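Putative glutathione S-transferase (Sinorhizobium meliloti, PDB 4MDC) probably catalyses the conjugation of glutathione to electrophilic substrates and forms a homodimer. Local coordinates at residues Y27-S32 with E54-N59; P33-V38 with T71-V76; H170-S175 with W211-T216; R181-G186 with Q222-R227. All coordinates share one frame; numbering follows the deposited sequence. Where two conformers were deposited one is given.

Overall arrangement
Two of the contacts belong to the N-terminal domain and two to the helical C-terminal domain. Contact 2 is buried: helix 33-44 packs on the cis-proline turn before strand 74-76 without a hydrogen bond between its segments. Contact 1, partly buried, touches contact 2 and shares its sheet, but ties the end of strand 25-28 and the turn after it to the loop following strand 50-53, through a backbone bond and the edge of an imidazole. Contacts 3 and 4 both use helix 215-225 and meet at Leu174 and Leu184. Contact 3 has an apolar inner side and a charged rim, while contact 4 lies at the surface, where an arginine hydrogen-bonds the loop backbone beside an indole.

Contact 1: residues Y27-S32 with E54-N59; sequences YHHPMS and EQPWEN
The imidazole of His29 presents its edge to the chain of Glu54 and Gln55. Its CD2 lies 3.4 Å from Glu54 O, which sits near the ring plane, and NE2 is 3.3 Å from Gln55 OE1. The amide of Gln55 does not lie flat on the ring; the planes stand 81° apart, with the glutamine chain bent at its second torsion to bring the amide back to the histidine. Pro56 crosses the His29 side chain at about a right angle, its CD 3.8 Å from His29 CD2. With CG anti to the backbone N (chi1 -165°), His29 reaches across to this loop, while ND1 accepts a straight bond of 3.0 Å from Met31 N in the turn that leads to helix 33-44. These loops follow the parallel strands 25-28 and 50-53, joined by that helix as a beta-alpha-beta crossover, the opening unit of the thioredoxin-like domain in glutathione transferases. Where strand 25-28 ends, the backbones are tied directly, Glu54 N giving a bond of 2.8 Å to His28 O. One residue back along the strand, Tyr27 and Glu54 run side by side in the same direction. The methylene CG of Glu54 meets the phenol edge, 3.9 Å from Tyr27 CD2, and ring and carboxylate planes are 48° apart. The carboxylate is held by a salt bridge to Arg60, and Phe142 of helix 111-145 meets His29 edge-to-face.

Contact 2: residues P33-V38 with T71-V76; sequences PASRFV and TLPVYV
Pro73 pushes its pyrrolidine ring against the first turn and a half of helix 33-44, and its ring carbons meet Ser35, Val38 and Ala34. CB comes first, 3.7 Å from Ser35 OG. Next, CG lies 3.8 Å from Val38 CG2, the two side chains crossing obliquely. Val38 puts CG2 anti to its carbonyl carbon, and that turns this methyl to the proline. The last ring atom, CD, rests on the helix backbone at 3.7 Å from Ala34 C, with the methyl CB of Ala34 at 3.9 Å. The peptide bond before Pro73 is cis, which is characteristic of the thioredoxin-like fold; in glutathione transferases this cis-proline turn borders the glutathione site. Leu72, on the other side of that bond, adds its CB at 3.8 Å from Ser35 OG, while its carbonyl O lies 3.7 Å from Ala34 CB. No hydrogen bond joins the segments: the hydroxyl of Ser35 is bonded to Ser32 instead. An alanine in place of Pro73 would lack CG and CD, and would probably open a gap beside Val38 CG2 and Ala34 and weaken the preference for the cis bond. Leu26 of strand 25-28 touches both Val38 and Pro73, and Ile89 also packs on Val38, so helix 33-44 packs on the turn that leads into strand 74-76, beside strand 25-28 and helix 86-96.

Contact 3: residues H170-S175 with W211-T216; sequences HMKYLS and WSDAPT
Met171, present as selenomethionine, carries the tight half of this contact with its terminal methyl. The side chain is bent at both its second and third torsions, and this curl brings CE to 3.7 Å from Trp211 CZ3 and 3.9 Å from Ala214 CB. Methionine and indole cross at about a right angle, the methyl approaching the far end of the six-membered ring. One turn further along helix 167-180, Ser175 closes on the start of helix 215-225: its OG is 3.9 Å from Ala214 CB, and its carbonyl O lies 3.3 Å from Thr216 CG2. Thr216 can offer that methyl because CG2 stands anti to its backbone N. Ala214 occupies the N-cap position of helix 215-225, and its methyl lies between Met171 CE and Ser175 OG, while the backbones are nearest at Ser175 and Thr216. The outer side is looser. Lys172 is exposed and crosses Asp213 at about a right angle, with NZ 4.5 Å from Asp213 OD1, too long for a salt bridge though the opposite charges may still attract; NZ also comes to 3.7 Å of Asp213 O. The aspartate has its salt bridge with Arg168 instead. Within the helical C-terminal domain of the glutathione transferase fold, Ile200 of helix 191-205 packs on both Met171 and Trp211, Asp204 of the same helix takes the indole N-H, and Ala217 of helix 215-225 also touches Met171.

Contact 4: residues R181-G186 with Q222-R227; sequences RPWLAG and QRLKSR
The indole of Trp183 takes the tip of Arg223 over one face and Leu224 at its edge. Arg223 NH1 stands 3.7 Å above the ring plane, toward the rim, and the guanidinium is turned edge-on to the indole, their planes 79° apart. As a cation-pi pair it is long and at most weakly attractive. Near the ring plane, Leu224 CD2 comes to 3.9 Å from Trp183 CZ3, and Gly186 O also lies at the indole edge. This is the helical C-terminal domain of a glutathione transferase, where the loop between helices 167-180 and 191-205 meets the end region of helix 215-225. The same NH1 gives a bent hydrogen bond of 3.0 Å to Pro182 O, with an angle of 136° at the hydrogen. Arg223 reaches the loop through a bend at its third torsion (chi3 -99°). Its NH2 donates to a water at 2.7 Å, which lies 2.9 Å from Pro182 O, and it also forms a salt bridge with Glu219 of the same helix. A leucine at Arg223 would remove the guanidinium and is likely to leave Pro182 O without this direct bond and Glu219 without its ion pair. Arg227 NH1 approaches the indole obliquely, 4.3 Å from Trp183 CH2, its guanidinium paired through NE with Glu44. The loop is braced from within, where Arg181 NH1 donates to Leu184 O at 2.8 Å, in the carbonyl plane.

Contact 1: residues Y27-S32 with E54-N59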
# COMPACT_ATOMS: atom_id res chain seq x y z
N TYR B 27 -14.06 -6.32 10.27
CA TYR B 27 -13.23 -6.01 11.42
C TYR B 27 -12.62 -4.65 11.15
O TYR B 27 -12.01 -4.45 10.12
CB TYR B 27 -12.13 -7.10 11.61
CG TYR B 27 -12.76 -8.44 11.92
CD1 TYR B 27 -13.17 -9.29 10.95
CD2 TYR B 27 -13.06 -8.78 13.25
CE1 TYR B 27 -13.80 -10.48 11.24
CE2 TYR B 27 -13.65 -9.99 13.54
CZ TYR B 27 -14.05 -10.81 12.55
OH TYR B 27 -14.65 -12.00 12.83
N HIS B 28 -12.80 -3.72 12.06
CA HIS B 28 -12.47 -2.33 11.77
C HIS B 28 -12.18 -1.58 13.07
O HIS B 28 -12.37 -2.10 14.16
CB HIS B 28 -13.67 -1.68 11.09
CG HIS B 28 -14.74 -1.28 12.04
ND1 HIS B 28 -14.99 0.03 12.37
CD2 HIS B 28 -15.53 -2.03 12.86
CE1 HIS B 28 -15.94 0.08 13.29
NE2 HIS B 28 -16.28 -1.15 13.61
N HIS B 29 -11.73 -0.35 12.92
CA HIS B 29 -11.68 0.61 14.00
C HIS B 29 -12.19 1.96 13.50
O HIS B 29 -11.88 2.41 12.41
CB HIS B 29 -10.25 0.77 14.57
CG HIS B 29 -10.24 1.49 15.91
ND1 HIS B 29 -10.30 2.86 16.01
CD2 HIS B 29 -10.25 1.02 17.17
CE1 HIS B 29 -10.34 3.22 17.30
NE2 HIS B 29 -10.30 2.11 18.02
N PRO B 30 -12.95 2.67 14.34
CA PRO B 30 -13.50 3.93 13.90
C PRO B 30 -12.45 4.95 13.44
O PRO B 30 -12.77 5.82 12.63
CB PRO B 30 -14.21 4.44 15.19
CG PRO B 30 -14.53 3.21 15.94
CD PRO B 30 -13.53 2.18 15.61
N MSE B 31 -11.25 4.92 14.04
CA MSE B 31 -10.20 5.90 13.82
C MSE B 31 -9.21 5.42 12.76
O MSE B 31 -8.12 5.97 12.64
CB MSE B 31 -9.49 6.33 15.08
CG MSE B 31 -10.51 7.01 16.04
SE MSE B 31 -10.88 8.86 15.45
CE MSE B 31 -12.60 8.66 14.48
N SER B 32 -9.61 4.39 12.04
CA SER B 32 -8.89 3.87 10.87
C SER B 32 -9.47 4.42 9.55
O SER B 32 -10.60 4.03 9.16
CB SER B 32 -8.91 2.35 10.89
OG SER B 32 -8.65 1.74 9.61
N GLU B 54 -11.98 -3.76 16.41
CA GLU B 54 -10.70 -4.39 16.84
C GLU B 54 -9.70 -3.30 17.21
O GLU B 54 -9.69 -2.27 16.57
CB GLU B 54 -10.14 -5.24 15.71
CG GLU B 54 -10.87 -6.57 15.56
CD GLU B 54 -10.70 -7.52 16.76
OE1 GLU B 54 -9.67 -7.45 17.46
OE2 GLU B 54 -11.62 -8.32 17.00
N GLN B 55 -8.79 -3.52 18.13
CA GLN B 55 -7.80 -2.46 18.44
C GLN B 55 -6.52 -2.66 17.55
O GLN B 55 -5.86 -3.68 17.69
CB GLN B 55 -7.52 -2.51 19.94
CG GLN B 55 -8.81 -2.33 20.79
CD GLN B 55 -9.67 -1.08 20.38
OE1 GLN B 55 -9.13 0.02 20.25
NE2 GLN B 55 -11.00 -1.27 20.17
N PRO B 56 -6.20 -1.71 16.63
CA PRO B 56 -5.05 -1.89 15.69
C PRO B 56 -3.71 -2.17 16.41
O PRO B 56 -2.87 -2.91 15.90
CB PRO B 56 -4.96 -0.53 14.93
CG PRO B 56 -6.31 0.06 15.06
CD PRO B 56 -6.84 -0.40 16.42
N TRP B 57 -3.57 -1.60 17.62
CA TRP B 57 -2.42 -1.82 18.50
C TRP B 57 -2.37 -3.11 19.36
O TRP B 57 -1.32 -3.45 19.89
CB TRP B 57 -2.29 -0.63 19.46
CG TRP B 57 -3.56 -0.42 20.30
CD1 TRP B 57 -4.67 0.35 19.98
CD2 TRP B 57 -3.85 -1.03 21.54
NE1 TRP B 57 -5.62 0.26 20.97
CE2 TRP B 57 -5.14 -0.58 21.94
CE3 TRP B 57 -3.16 -1.90 22.37
CZ2 TRP B 57 -5.74 -0.99 23.12
CZ3 TRP B 57 -3.77 -2.32 23.56
CH2 TRP B 57 -5.05 -1.85 23.92
N GLU B 58 -3.50 -3.78 19.60
CA GLU B 58 -3.55 -4.77 20.72
C GLU B 58 -2.89 -6.13 20.53
O GLU B 58 -2.66 -6.86 21.51
CB GLU B 58 -5.01 -5.06 21.11
CG GLU B 58 -5.22 -5.94 22.35
CD GLU B 58 -6.67 -6.05 22.78
OE1 GLU B 58 -7.58 -5.56 22.06
OE2 GLU B 58 -6.94 -6.63 23.84
N ASN B 59 -2.67 -6.51 19.28
CA ASN B 59 -2.07 -7.82 18.98
C ASN B 59 -2.75 -9.04 19.60
O ASN B 59 -2.11 -9.89 20.19
CB ASN B 59 -0.60 -7.84 19.41
CG ASN B 59 0.22 -6.73 18.80
OD1 ASN B 59 1.02 -6.11 19.50
ND2 ASN B 59 0.03 -6.47 17.50

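Contact 2: residues P33-V38 with T71-V76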
# COMPACT_ATOMS: atom_id res chain seq x y z
N PRO B 33 -8.72 5.27 8.81
CA PRO B 33 -9.24 5.75 7.55
C PRO B 33 -9.54 4.61 6.52
O PRO B 33 -10.57 4.65 5.84
CB PRO B 33 -8.12 6.65 7.04
CG PRO B 33 -7.60 7.23 8.32
CD PRO B 33 -7.51 6.02 9.21
N ALA B 34 -8.70 3.62 6.49
CA ALA B 34 -8.89 2.50 5.57
C ALA B 34 -10.23 1.77 5.90
O ALA B 34 -10.94 1.35 5.00
CB ALA B 34 -7.69 1.53 5.60
N SER B 35 -10.56 1.64 7.19
CA SER B 35 -11.77 1.04 7.60
C SER B 35 -12.98 1.87 7.16
O SER B 35 -13.98 1.33 6.71
CB SER B 35 -11.81 0.89 9.16
OG SER B 35 -10.84 -0.01 9.70
N ARG B 36 -12.93 3.18 7.39
CA ARG B 36 -14.00 4.05 7.00
C ARG B 36 -14.20 4.06 5.50
O ARG B 36 -15.33 4.14 5.04
CB ARG B 36 -13.78 5.47 7.54
CG ARG B 36 -13.96 5.57 9.04
CD ARG B 36 -13.91 6.99 9.50
NE ARG B 36 -14.43 7.07 10.89
CZ ARG B 36 -14.99 8.13 11.39
NH1 ARG B 36 -15.12 9.27 10.74
NH2 ARG B 36 -15.50 8.05 12.64
N PHE B 37 -13.12 3.96 4.77
CA PHE B 37 -13.18 3.93 3.32
C PHE B 37 -13.99 2.71 2.84
O PHE B 37 -14.87 2.85 1.98
CB PHE B 37 -11.76 3.86 2.79
CG PHE B 37 -11.61 3.48 1.34
CD1 PHE B 37 -12.01 4.34 0.31
CD2 PHE B 37 -11.05 2.29 1.01
CE1 PHE B 37 -11.81 4.00 -1.03
CE2 PHE B 37 -10.83 1.96 -0.33
CZ PHE B 37 -11.22 2.81 -1.36
N VAL B 38 -13.68 1.55 3.39
CA VAL B 38 -14.43 0.34 3.08
C VAL B 38 -15.89 0.42 3.48
O VAL B 38 -16.77 0.07 2.74
CB VAL B 38 -13.75 -0.89 3.67
CG1 VAL B 38 -14.60 -2.13 3.48
CG2 VAL B 38 -12.43 -1.10 2.93
N THR B 71 -3.28 -5.68 10.09
CA THR B 71 -3.78 -4.47 9.47
C THR B 71 -5.35 -4.45 9.55
O THR B 71 -5.99 -5.51 9.73
CB THR B 71 -3.38 -4.38 7.99
OG1 THR B 71 -3.66 -5.61 7.32
CG2 THR B 71 -1.87 -4.09 7.85
N LEU B 72 -5.93 -3.27 9.38
CA LEU B 72 -7.37 -3.08 9.26
C LEU B 72 -7.75 -2.35 7.95
O LEU B 72 -6.99 -1.56 7.43
CB LEU B 72 -7.90 -2.28 10.46
CG LEU B 72 -7.79 -2.97 11.81
CD1 LEU B 72 -8.12 -1.96 12.89
CD2 LEU B 72 -8.71 -4.16 11.90
N PRO B 73 -8.95 -2.56 7.45
CA PRO B 73 -9.92 -3.46 7.97
C PRO B 73 -9.71 -4.88 7.41
O PRO B 73 -8.85 -5.07 6.57
CB PRO B 73 -11.21 -2.90 7.44
CG PRO B 73 -10.87 -2.33 6.14
CD PRO B 73 -9.49 -1.84 6.28
N VAL B 74 -10.50 -5.82 7.91
CA VAL B 74 -10.51 -7.16 7.35
C VAL B 74 -11.97 -7.49 7.03
O VAL B 74 -12.82 -7.39 7.92
CB VAL B 74 -9.96 -8.20 8.33
CG1 VAL B 74 -10.05 -9.60 7.75
CG2 VAL B 74 -8.52 -7.85 8.68
N TYR B 75 -12.22 -7.96 5.81
CA TYR B 75 -13.59 -8.25 5.37
C TYR B 75 -13.72 -9.75 5.21
O TYR B 75 -12.91 -10.37 4.55
CB TYR B 75 -13.85 -7.57 4.04
CG TYR B 75 -15.20 -7.69 3.42
CD1 TYR B 75 -16.29 -6.97 3.88
CD2 TYR B 75 -15.41 -8.52 2.35
CE1 TYR B 75 -17.53 -7.08 3.28
CE2 TYR B 75 -16.65 -8.62 1.76
CZ TYR B 75 -17.68 -7.89 2.20
OH TYR B 75 -18.92 -8.02 1.59
N VAL B 76 -14.72 -10.33 5.85
CA VAL B 76 -14.93 -11.75 5.74
C VAL B 76 -16.36 -11.97 5.35
O VAL B 76 -17.28 -11.84 6.16
CB VAL B 76 -14.66 -12.51 7.05
CG1 VAL B 76 -14.73 -14.02 6.78
CG2 VAL B 76 -13.30 -12.16 7.61

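Contact 3: residues H170-S175 with W211-T216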
# COMPACT_ATOMS: atom_id res chain seq x y z
N HIS B 170 -0.92 18.09 2.82
CA HIS B 170 -2.04 17.24 2.44
C HIS B 170 -3.34 17.96 2.19
O HIS B 170 -3.97 17.72 1.19
CB HIS B 170 -2.18 16.09 3.46
CG HIS B 170 -1.08 15.11 3.32
ND1 HIS B 170 -1.02 14.28 2.23
CD2 HIS B 170 0.07 14.92 4.01
CE1 HIS B 170 0.07 13.54 2.32
NE2 HIS B 170 0.74 13.91 3.39
N MSE B 171 -3.70 18.89 3.06
CA MSE B 171 -4.87 19.74 2.88
C MSE B 171 -4.73 20.61 1.65
O MSE B 171 -5.71 20.85 0.94
CB MSE B 171 -5.13 20.60 4.13
CG MSE B 171 -5.43 19.75 5.34
SE MSE B 171 -6.93 18.48 5.16
CE MSE B 171 -8.28 19.91 4.68
N LYS B 172 -3.54 21.14 1.40
CA LYS B 172 -3.31 21.97 0.24
C LYS B 172 -3.39 21.16 -1.07
O LYS B 172 -3.90 21.66 -2.07
CB LYS B 172 -2.00 22.72 0.34
CG LYS B 172 -2.08 23.86 1.36
CD LYS B 172 -2.74 25.08 0.70
CE LYS B 172 -3.13 26.13 1.72
NZ LYS B 172 -3.78 27.29 1.07
N TYR B 173 -2.97 19.92 -1.02
CA TYR B 173 -3.03 19.05 -2.22
C TYR B 173 -4.49 18.76 -2.50
O TYR B 173 -4.98 18.84 -3.62
CB TYR B 173 -2.26 17.76 -2.02
CG TYR B 173 -2.19 16.90 -3.29
CD1 TYR B 173 -1.81 17.46 -4.50
CD2 TYR B 173 -2.52 15.56 -3.27
CE1 TYR B 173 -1.70 16.67 -5.66
CE2 TYR B 173 -2.40 14.79 -4.41
CZ TYR B 173 -2.01 15.33 -5.59
OH TYR B 173 -1.97 14.51 -6.71
N LEU B 174 -5.22 18.44 -1.43
CA LEU B 174 -6.66 18.22 -1.54
C LEU B 174 -7.43 19.45 -2.08
O LEU B 174 -8.31 19.31 -2.90
CB LEU B 174 -7.22 17.84 -0.17
CG LEU B 174 -8.70 17.61 -0.04
CD1 LEU B 174 -9.18 16.48 -0.93
CD2 LEU B 174 -9.05 17.30 1.38
N SER B 175 -7.13 20.62 -1.52
CA SER B 175 -7.70 21.88 -2.05
C SER B 175 -7.38 22.04 -3.54
O SER B 175 -8.24 22.48 -4.31
CB SER B 175 -7.18 23.08 -1.29
OG SER B 175 -7.78 23.11 0.02
N TRP B 211 -10.08 24.51 9.03
CA TRP B 211 -10.82 24.64 7.78
C TRP B 211 -10.73 26.06 7.20
O TRP B 211 -10.92 26.23 6.00
CB TRP B 211 -12.26 24.21 7.96
CG TRP B 211 -12.45 22.74 8.09
CD1 TRP B 211 -12.75 22.04 9.22
CD2 TRP B 211 -12.28 21.74 7.05
NE1 TRP B 211 -12.85 20.69 8.94
CE2 TRP B 211 -12.56 20.49 7.62
CE3 TRP B 211 -11.96 21.80 5.70
CZ2 TRP B 211 -12.51 19.31 6.89
CZ3 TRP B 211 -11.89 20.61 4.96
CH2 TRP B 211 -12.19 19.40 5.55
N SER B 212 -10.45 27.06 8.03
CA SER B 212 -10.31 28.45 7.51
C SER B 212 -9.10 28.57 6.56
O SER B 212 -9.03 29.46 5.73
CB SER B 212 -10.17 29.45 8.67
OG SER B 212 -8.83 29.44 9.20
N ASP B 213 -8.15 27.65 6.71
CA ASP B 213 -6.94 27.63 5.87
C ASP B 213 -7.15 26.76 4.62
O ASP B 213 -6.31 26.79 3.73
CB ASP B 213 -5.75 27.10 6.66
CG ASP B 213 -4.41 27.23 5.90
OD1 ASP B 213 -4.02 28.33 5.45
OD2 ASP B 213 -3.72 26.19 5.82
N ALA B 214 -8.27 26.02 4.56
CA ALA B 214 -8.54 25.13 3.41
C ALA B 214 -10.00 25.28 2.92
O ALA B 214 -10.77 24.32 2.82
CB ALA B 214 -8.26 23.71 3.80
N PRO B 215 -10.38 26.48 2.53
CA PRO B 215 -11.76 26.67 2.02
C PRO B 215 -12.23 25.81 0.83
O PRO B 215 -13.42 25.48 0.71
CB PRO B 215 -11.79 28.18 1.67
CG PRO B 215 -10.38 28.55 1.46
CD PRO B 215 -9.59 27.70 2.38
N THR B 216 -11.33 25.57 -0.12
CA THR B 216 -11.71 24.80 -1.32
C THR B 216 -11.96 23.34 -0.93
O THR B 216 -12.92 22.71 -1.37
CB THR B 216 -10.62 24.99 -2.40
OG1 THR B 216 -10.45 26.40 -2.60
CG2 THR B 216 -10.95 24.28 -3.71

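Contact 4: residues R181-G186 with Q222-R227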
# COMPACT_ATOMS: atom_id res chain seq x y z
N ARG B 181 -10.88 20.11 -10.49
CA ARG B 181 -11.67 19.03 -11.06
C ARG B 181 -13.04 18.95 -10.37
O ARG B 181 -13.17 19.38 -9.20
CB ARG B 181 -10.98 17.68 -10.87
CG ARG B 181 -9.53 17.63 -11.28
CD ARG B 181 -8.80 16.44 -10.69
NE ARG B 181 -7.44 16.30 -11.25
CZ ARG B 181 -6.64 15.23 -11.09
NH1 ARG B 181 -7.05 14.17 -10.42
NH2 ARG B 181 -5.43 15.22 -11.66
N PRO B 182 -14.03 18.34 -11.01
CA PRO B 182 -15.35 18.25 -10.37
C PRO B 182 -15.36 17.33 -9.16
O PRO B 182 -16.07 17.62 -8.18
CB PRO B 182 -16.31 17.75 -11.46
CG PRO B 182 -15.56 17.89 -12.74
CD PRO B 182 -14.08 17.95 -12.43
N TRP B 183 -14.62 16.23 -9.25
CA TRP B 183 -14.39 15.31 -8.11
C TRP B 183 -12.86 15.02 -8.12
O TRP B 183 -12.18 15.41 -9.08
CB TRP B 183 -15.18 14.03 -8.28
CG TRP B 183 -16.66 14.24 -8.34
CD1 TRP B 183 -17.40 14.53 -9.46
CD2 TRP B 183 -17.57 14.23 -7.23
NE1 TRP B 183 -18.72 14.67 -9.10
CE2 TRP B 183 -18.85 14.50 -7.73
CE3 TRP B 183 -17.42 14.00 -5.85
CZ2 TRP B 183 -19.99 14.53 -6.89
CZ3 TRP B 183 -18.55 14.05 -5.02
CH2 TRP B 183 -19.82 14.32 -5.54
N LEU B 184 -12.31 14.36 -7.11
CA LEU B 184 -10.84 14.33 -6.97
C LEU B 184 -10.11 13.64 -8.13
O LEU B 184 -9.09 14.15 -8.53
CB LEU B 184 -10.37 13.73 -5.68
CG LEU B 184 -10.83 14.39 -4.38
CD1 LEU B 184 -10.08 13.78 -3.19
CD2 LEU B 184 -10.78 15.92 -4.38
N ALA B 185 -10.72 12.63 -8.70
CA ALA B 185 -10.13 11.87 -9.82
C ALA B 185 -10.57 12.31 -11.17
O ALA B 185 -10.11 11.74 -12.19
CB ALA B 185 -10.44 10.40 -9.69
N GLY B 186 -11.46 13.28 -11.25
CA GLY B 186 -12.02 13.65 -12.53
C GLY B 186 -13.51 13.95 -12.49
O GLY B 186 -14.01 14.62 -11.55
N GLN B 222 -17.83 19.11 2.45
CA GLN B 222 -19.23 19.32 2.76
C GLN B 222 -20.12 18.48 1.84
O GLN B 222 -21.10 17.91 2.31
CB GLN B 222 -19.58 20.81 2.71
CG GLN B 222 -20.72 21.18 3.61
CD GLN B 222 -22.01 20.97 2.88
OE1 GLN B 222 -22.01 20.88 1.63
NE2 GLN B 222 -23.10 20.86 3.61
N ARG B 223 -19.75 18.34 0.57
CA ARG B 223 -20.45 17.45 -0.34
C ARG B 223 -20.33 16.00 0.06
O ARG B 223 -21.33 15.29 0.01
CB ARG B 223 -19.97 17.55 -1.80
CG ARG B 223 -20.39 18.79 -2.58
CD ARG B 223 -19.84 18.66 -4.02
NE ARG B 223 -18.61 19.43 -4.20
CZ ARG B 223 -17.56 19.03 -4.92
NH1 ARG B 223 -17.51 17.79 -5.50
NH2 ARG B 223 -16.52 19.84 -5.03
N LEU B 224 -19.14 15.53 0.40
CA LEU B 224 -19.02 14.12 0.81
C LEU B 224 -19.75 13.83 2.15
O LEU B 224 -20.45 12.82 2.28
CB LEU B 224 -17.60 13.72 0.98
CG LEU B 224 -16.88 13.21 -0.29
CD1 LEU B 224 -17.41 11.84 -0.72
CD2 LEU B 224 -17.00 14.20 -1.44
N LYS B 225 -19.53 14.69 3.13
CA LYS B 225 -20.09 14.44 4.47
C LYS B 225 -21.60 14.48 4.50
O LYS B 225 -22.20 13.95 5.45
CB LYS B 225 -19.44 15.34 5.56
CG LYS B 225 -20.15 16.63 5.91
CD LYS B 225 -19.34 17.48 6.89
CE LYS B 225 -19.46 16.96 8.31
NZ LYS B 225 -19.14 18.02 9.30
N SER B 226 -22.21 15.10 3.50
CA SER B 226 -23.68 15.14 3.39
C SER B 226 -24.30 13.94 2.71
O SER B 226 -25.50 13.81 2.67
CB SER B 226 -24.17 16.41 2.72
OG SER B 226 -23.73 16.49 1.39
N ARG B 227 -23.49 13.03 2.18
CA ARG B 227 -24.07 11.87 1.52
C ARG B 227 -24.66 10.91 2.55
O ARG B 227 -24.14 10.80 3.65
CB ARG B 227 -23.00 11.15 0.68
CG ARG B 227 -22.54 11.99 -0.48
CD ARG B 227 -21.46 11.29 -1.30
NE ARG B 227 -21.93 10.18 -2.12
CZ ARG B 227 -22.43 10.29 -3.34
NH1 ARG B 227 -22.55 11.48 -3.93
NH2 ARG B 227 -22.83 9.22 -3.98
O HOH W 1 -14.36 19.22 -6.47